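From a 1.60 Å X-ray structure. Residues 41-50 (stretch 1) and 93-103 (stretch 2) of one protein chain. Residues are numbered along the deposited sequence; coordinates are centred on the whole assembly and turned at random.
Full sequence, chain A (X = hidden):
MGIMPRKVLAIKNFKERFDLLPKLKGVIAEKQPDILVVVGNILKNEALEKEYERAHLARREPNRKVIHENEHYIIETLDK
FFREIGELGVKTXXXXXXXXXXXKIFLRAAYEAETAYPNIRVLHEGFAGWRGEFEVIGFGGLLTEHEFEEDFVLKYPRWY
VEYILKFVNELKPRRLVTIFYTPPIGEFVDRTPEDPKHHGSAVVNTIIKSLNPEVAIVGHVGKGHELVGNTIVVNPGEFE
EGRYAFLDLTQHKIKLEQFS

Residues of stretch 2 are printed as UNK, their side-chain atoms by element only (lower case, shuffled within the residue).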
# COMPACT_ATOMS: atom_id res chain seq x y z
N ASN A 41 -4.69 -4.01 -0.39
CA ASN A 41 -5.76 -3.91 0.58
C ASN A 41 -5.53 -4.70 1.85
O ASN A 41 -5.13 -5.87 1.81
CB ASN A 41 -7.04 -4.41 -0.07
CG ASN A 41 -7.38 -3.61 -1.30
OD1 ASN A 41 -7.33 -4.10 -2.46
ND2 ASN A 41 -7.65 -2.34 -1.08
N ILE A 42 -5.80 -4.05 2.98
CA ILE A 42 -5.81 -4.72 4.28
C ILE A 42 -7.13 -5.47 4.44
O ILE A 42 -7.15 -6.65 4.80
CB ILE A 42 -5.60 -3.73 5.44
CG1 ILE A 42 -4.21 -3.09 5.33
CG2 ILE A 42 -5.76 -4.44 6.79
CD1 ILE A 42 -4.08 -1.74 5.99
N LEU A 43 -8.23 -4.76 4.17
CA LEU A 43 -9.58 -5.32 4.27
C LEU A 43 -10.11 -5.86 2.96
O LEU A 43 -9.64 -5.50 1.88
CB LEU A 43 -10.55 -4.23 4.73
CG LEU A 43 -10.26 -3.56 6.07
CD1 LEU A 43 -11.30 -2.49 6.35
CD2 LEU A 43 -10.22 -4.60 7.20
N LYS A 44 -11.11 -6.74 3.06
CA LYS A 44 -11.92 -7.11 1.92
C LYS A 44 -12.96 -6.00 1.69
O LYS A 44 -12.95 -5.34 0.65
CB LYS A 44 -12.59 -8.46 2.14
CG LYS A 44 -11.63 -9.62 2.31
CD LYS A 44 -12.34 -10.91 1.93
CE LYS A 44 -12.26 -11.94 3.02
NZ LYS A 44 -13.13 -13.10 2.67
N ASN A 45 -13.85 -5.81 2.67
CA ASN A 45 -14.78 -4.67 2.71
C ASN A 45 -15.65 -4.58 1.46
O ASN A 45 -15.86 -3.50 0.90
CB ASN A 45 -13.98 -3.37 2.92
CG ASN A 45 -14.72 -2.34 3.77
OD1 ASN A 45 -15.80 -2.59 4.31
ND2 ASN A 45 -14.10 -1.17 3.92
N GLU A 46 -16.16 -5.73 1.03
CA GLU A 46 -16.85 -5.84 -0.26
C GLU A 46 -18.17 -5.08 -0.32
O GLU A 46 -18.50 -4.48 -1.35
CB GLU A 46 -17.08 -7.31 -0.60
CG GLU A 46 -15.80 -8.09 -0.85
CD GLU A 46 -16.06 -9.53 -1.24
OE1 GLU A 46 -17.00 -9.79 -2.04
OE2 GLU A 46 -15.32 -10.42 -0.75
N ALA A 47 -18.91 -5.10 0.79
CA ALA A 47 -20.23 -4.47 0.83
C ALA A 47 -20.14 -2.97 0.59
O ALA A 47 -20.95 -2.41 -0.16
CB ALA A 47 -20.92 -4.77 2.14
N LEU A 48 -19.16 -2.32 1.20
CA LEU A 48 -19.03 -0.88 1.01
C LEU A 48 -18.73 -0.55 -0.45
O LEU A 48 -19.32 0.38 -1.01
CB LEU A 48 -17.96 -0.28 1.93
CG LEU A 48 -18.44 0.28 3.27
CD1 LEU A 48 -19.03 -0.83 4.13
CD2 LEU A 48 -17.29 0.97 3.99
N GLU A 49 -17.81 -1.30 -1.05
CA GLU A 49 -17.41 -1.03 -2.42
C GLU A 49 -18.59 -1.24 -3.36
O GLU A 49 -18.83 -0.42 -4.25
CB GLU A 49 -16.23 -1.89 -2.85
CG GLU A 49 -15.81 -1.63 -4.27
CD GLU A 49 -14.47 -2.23 -4.61
OE1 GLU A 49 -14.14 -3.33 -4.09
OE2 GLU A 49 -13.75 -1.60 -5.40
N LYS A 50 -19.32 -2.34 -3.16
CA LYS A 50 -20.45 -2.64 -4.02
C LYS A 50 -21.54 -1.58 -3.93
O LYS A 50 -22.09 -1.18 -4.96
CB LYS A 50 -21.05 -4.02 -3.70
CG LYS A 50 -20.21 -5.19 -4.19
CD LYS A 50 -20.91 -6.51 -3.90
CE LYS A 50 -20.01 -7.70 -4.21
NZ LYS A 50 -19.89 -7.95 -5.67
N UNK A 93 5.94 -0.04 7.74
CA UNK A 93 5.16 1.00 7.08
C UNK A 93 3.95 0.36 6.44
O UNK A 93 4.07 -0.67 5.77
c UNK A 93 9.28 3.96 7.62
c UNK A 93 5.98 1.73 6.02
c UNK A 93 7.13 2.51 6.57
c UNK A 93 6.91 3.60 7.40
c UNK A 93 8.44 2.14 6.28
c UNK A 93 7.98 4.33 7.92
c UNK A 93 9.52 2.85 6.79
N UNK A 94 2.79 0.97 6.64
CA UNK A 94 1.52 0.47 6.12
C UNK A 94 0.90 1.55 5.25
O UNK A 94 0.83 2.70 5.65
c UNK A 94 1.15 -0.96 8.18
c UNK A 94 0.55 0.12 7.27
c UNK A 94 -0.81 -0.33 6.73
N UNK A 95 0.45 1.17 4.05
CA UNK A 95 -0.19 2.10 3.11
C UNK A 95 -1.55 1.51 2.71
O UNK A 95 -1.61 0.38 2.25
c UNK A 95 -0.01 3.23 0.86
c UNK A 95 2.04 2.95 2.30
c UNK A 95 0.71 2.34 1.87
N UNK A 96 -2.65 2.26 2.93
CA UNK A 96 -3.97 1.67 2.74
C UNK A 96 -4.33 1.45 1.27
O UNK A 96 -3.87 2.18 0.38
c UNK A 96 -4.91 2.71 3.37
c UNK A 96 -4.19 4.01 3.19
c UNK A 96 -2.74 3.66 3.38
N UNK A 97 -5.17 0.44 1.03
CA UNK A 97 -5.68 0.18 -0.30
C UNK A 97 -7.05 0.79 -0.56
O UNK A 97 -7.62 1.50 0.28
N UNK A 98 -7.58 0.52 -1.75
CA UNK A 98 -8.90 0.98 -2.15
C UNK A 98 -9.99 0.59 -1.15
O UNK A 98 -10.95 1.33 -0.95
c UNK A 98 -9.21 0.43 -3.54
n UNK A 98 -8.88 -1.72 -5.93
c UNK A 98 -10.29 -1.44 -5.49
c UNK A 98 -10.58 0.71 -4.09
c UNK A 98 -10.74 0.04 -5.47
N UNK A 99 -9.85 -0.57 -0.52
CA UNK A 99 -10.92 -1.07 0.36
C UNK A 99 -10.71 -0.75 1.84
O UNK A 99 -11.46 -1.21 2.70
c UNK A 99 -11.11 -2.56 0.16
n UNK A 99 -12.75 -2.43 -1.60
c UNK A 99 -11.56 -2.89 -1.24
o UNK A 99 -10.82 -3.51 -2.01
N UNK A 100 -9.70 0.06 2.12
CA UNK A 100 -9.36 0.38 3.50
C UNK A 100 -10.00 1.71 3.88
O UNK A 100 -9.33 2.74 4.08
c UNK A 100 -7.32 -1.07 3.46
c UNK A 100 -7.85 0.33 3.68
o UNK A 100 -6.21 -1.23 2.90
o UNK A 100 -8.04 -2.02 3.82
N UNK A 101 -11.32 1.65 3.94
CA UNK A 101 -12.18 2.80 4.07
C UNK A 101 -13.32 2.46 5.03
O UNK A 101 -13.65 1.29 5.21
c UNK A 101 -12.75 3.15 2.69
N UNK A 102 -13.93 3.49 5.65
CA UNK A 102 -13.63 4.92 5.54
C UNK A 102 -12.22 5.29 6.02
O UNK A 102 -11.73 4.74 7.02
c UNK A 102 -15.09 3.24 6.53
c UNK A 102 -15.81 4.56 6.49
c UNK A 102 -14.70 5.58 6.42
N UNK A 103 -11.59 6.24 5.33
CA UNK A 103 -10.27 6.69 5.74
C UNK A 103 -10.24 7.13 7.20
O UNK A 103 -9.30 6.82 7.92
c UNK A 103 -9.75 7.81 4.84
c UNK A 103 -7.28 7.17 5.01
c UNK A 103 -7.98 9.45 4.22
c UNK A 103 -8.33 8.30 5.14
O HOH W 1 -9.76 -6.07 -0.82
O HOH W 2 -14.47 -0.91 0.29
O HOH W 3 -11.80 -4.31 -4.95

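Position 93 carries one carbon followed by a ring of six carbons. It lies in a strand and stays out of reach of stretch 1. It is F93.

Position 94 has three carbons, one carrying the other two, so the side chain branches at CB. One of the outer carbons lies 3.6 Å from CD1 of I42, an apolar contact. It is V94.

Position 95 has the same three-carbon fork. Its CA-to-CB bond points away from stretch 1. It is V95.

At position 96 three carbons close a ring onto the backbone N. That is P96, which makes no contact.

Position 97 has no side-chain atoms. Its CA is 4.2 Å from CA of N41, and an ideal CB here would clash with the N41 side-chain amide. It is G97, the start of a type I beta turn.

Position 98 has four carbons in a row ending in a nitrogen. A carbon of this chain lies 3.4 Å from OE2 of E49. The nitrogen is hydrogen-bonded elsewhere in the structure. It is K98.

Position 99 has two carbons, the second carrying one oxygen and one nitrogen. The nitrogen lies 3.0 Å from OE1 of E49. This is an amide, N99, and its ND2 donates a hydrogen bond to that carboxylate oxygen.

Position 100 has two carbons, the second carrying two oxygens. Both oxygens face backbone NH groups of stretch 1, as suits a carboxylate. It is D100. I42 N donates to D100 OD2 (2.9 Å), and L43 N donates to D100 OD1 (2.8 Å). G97 N also donates to D100 OD2 (2.7 Å), tying the side chain to its own turn.

Position 101 has a single carbon, CB, 4.7 Å from ND2 of N45. It is A101.

Position 102 again has three carbons closing a ring on N, and a cis peptide bond precedes it. One ring carbon is 4.1 Å from CD2 of L48. It is P102.

Position 103 has four carbons, forked at the second. It is out of reach of stretch 1. It is L103.

The contact works mainly through polar groups around the turn from G97 to D100. N45 ND2 donates to N99 O (2.9 Å) and, weakly, to A101 O (2.8 Å). Water 1 bridges L43 O and N99 OD1, water 2 joins N45 O to N99 ND2, and water 3 links E49 OE1 with N99 OD1. I42–V94 and L48–P102 add apolar contacts.

Stretch 2, residues 93-103: FVVPGKNDAPL
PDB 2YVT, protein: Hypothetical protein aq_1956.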